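Local coordinates for protein antitoxin RnlB (Escherichia coli, PDB 6Y2P) that acts as the labile antitoxin of a type II toxin-antitoxin system, inhibiting the endonuclease activity of its cognate toxin RnlA but not of the non-cognate LsoA, at residues L53-P58 / A107-S111. Numbering follows the deposited sequence.
Sequences LCANGP and ASVLS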
loop_
_atom_site.group_PDB
_atom_site.type_symbol
_atom_site.label_atom_id
_atom_site.label_comp_id
_atom_site.label_asym_id
_atom_site.label_seq_id
_atom_site.Cartn_x
_atom_site.Cartn_y
_atom_site.Cartn_z
ATOM N N LEU C 53 -17.993 -1.858 -19.940
ATOM C CA LEU C 53 -18.377 -1.401 -18.600
ATOM C C LEU C 53 -18.530 -2.560 -17.613
ATOM O O LEU C 53 -17.992 -2.513 -16.499
ATOM C CB LEU C 53 -19.676 -0.605 -18.660
ATOM C CG LEU C 53 -20.233 -0.299 -17.263
ATOM C CD1 LEU C 53 -19.320 0.706 -16.626
ATOM C CD2 LEU C 53 -21.691 0.174 -17.228
ATOM N N CYS C 54 -19.220 -3.632 -18.016
ATOM C CA CYS C 54 -19.467 -4.688 -17.043
ATOM C C CYS C 54 -18.233 -5.543 -16.765
ATOM O O CYS C 54 -18.155 -6.174 -15.704
ATOM C CB CYS C 54 -20.573 -5.623 -17.549
ATOM S SG CYS C 54 -22.250 -4.872 -17.646
ATOM N N ALA C 55 -17.182 -5.418 -17.562
ATOM C CA ALA C 55 -15.972 -6.116 -17.192
ATOM C C ALA C 55 -14.950 -5.188 -16.566
ATOM O O ALA C 55 -14.162 -5.609 -15.706
ATOM C CB ALA C 55 -15.363 -6.784 -18.425
ATOM N N ASN C 56 -15.007 -3.913 -16.945
ATOM C CA ASN C 56 -13.985 -2.960 -16.591
ATOM C C ASN C 56 -14.430 -1.899 -15.598
ATOM O O ASN C 56 -13.575 -1.236 -15.016
ATOM C CB ASN C 56 -13.482 -2.315 -17.883
ATOM C CG ASN C 56 -12.351 -3.138 -18.529
ATOM O OD1 ASN C 56 -11.913 -4.171 -17.976
ATOM N ND2 ASN C 56 -11.852 -2.671 -19.670
ATOM N N GLY C 57 -15.709 -1.812 -15.277
ATOM C CA GLY C 57 -16.185 -0.707 -14.476
ATOM C C GLY C 57 -16.211 0.595 -15.264
ATOM O O GLY C 57 -15.803 0.653 -16.434
ATOM N N PRO C 58 -16.656 1.683 -14.626
ATOM C CA PRO C 58 -16.713 2.990 -15.307
ATOM C C PRO C 58 -15.347 3.683 -15.330
ATOM O O PRO C 58 -15.151 4.743 -14.729
ATOM C CB PRO C 58 -17.736 3.743 -14.456
ATOM C CG PRO C 58 -17.393 3.284 -13.079
ATOM C CD PRO C 58 -16.867 1.842 -13.179
ATOM N N ALA C 107 -24.208 -9.420 -12.830
ATOM C CA ALA C 107 -23.056 -10.246 -13.216
ATOM C C ALA C 107 -21.781 -9.444 -13.475
ATOM O O ALA C 107 -20.785 -10.008 -13.955
ATOM C CB ALA C 107 -23.387 -11.024 -14.483
ATOM N N SER C 108 -21.801 -8.149 -13.189
ATOM C CA SER C 108 -20.755 -7.219 -13.548
ATOM C C SER C 108 -19.720 -7.081 -12.446
ATOM O O SER C 108 -19.812 -7.681 -11.369
ATOM C CB SER C 108 -21.362 -5.850 -13.827
ATOM O OG SER C 108 -21.370 -5.029 -12.660
ATOM N N VAL C 109 -18.720 -6.238 -12.708
ATOM C CA VAL C 109 -17.826 -5.838 -11.640
ATOM C C VAL C 109 -18.283 -4.545 -10.968
ATOM O O VAL C 109 -17.640 -4.114 -10.001
ATOM C CB VAL C 109 -16.377 -5.748 -12.170
ATOM C CG1 VAL C 109 -15.923 -7.105 -12.643
ATOM C CG2 VAL C 109 -16.257 -4.725 -13.284
ATOM N N LEU C 110 -19.409 -3.954 -11.393
ATOM C CA LEU C 110 -19.827 -2.664 -10.836
ATOM C C LEU C 110 -20.237 -2.781 -9.371
ATOM O O LEU C 110 -20.803 -3.783 -8.943
ATOM C CB LEU C 110 -20.992 -2.064 -11.634
ATOM C CG LEU C 110 -20.818 -1.907 -13.151
ATOM C CD1 LEU C 110 -21.668 -0.753 -13.674
ATOM C CD2 LEU C 110 -19.388 -1.705 -13.537
ATOM N N SER C 111 -19.970 -1.723 -8.605
ATOM C CA SER C 111 -20.478 -1.582 -7.243
ATOM C C SER C 111 -21.831 -0.893 -7.262
ATOM O O SER C 111 -22.268 -0.368 -8.297
ATOM C CB SER C 111 -19.489 -0.784 -6.407
ATOM O OG SER C 111 -20.004 -0.604 -5.086
#
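Cys54 and Ser108 bring the two backbones to a CA-CA separation of 4.5 Å, and one hydrogen bond ties them: Val109 N donates to Cys54 O over 3.0 Å. The N-H...O angle of 151° makes it moderately bent, and the donor sits 19° off the carbonyl plane. Within 53-58 the short helix closes with Gly57 N bonded to Leu53 O; Gly57 then turns to positive phi, ending the helix. In 107-111, Ser108 OG accepts from Leu110 N at 2.6 Å, forming an ST turn, and also bonds Leu105 O of the preceding helix.

Two side chains from 107-111 flank the Val109-Cys54 hydrogen bond. Val109 places CG2 between its own N and carbonyl carbon (chi1 -62° to CG1), and that methyl lies 3.3 Å from Ala55 O. Leu110 reaches across instead with its branched end: CD1 meets Leu53 CD2 at 3.7 Å, the two side chains crossing at about a right angle, while CD2 lies 3.5 Å from Gly57 CA. Beside them, Cys54 CB packs against Ser108 CB at 3.8 Å.

Leu98 of helix 88-99 touches Leu53 and Cys54, whereas Val109 O bonds a basic side chain of another protein's chain. One backbone hydrogen bond and apolar contacts thus join the short helix that follows strand 46-51 to the loop between helices 102-106 and 112-115, where the ST turn at Ser108 is the recognised motif.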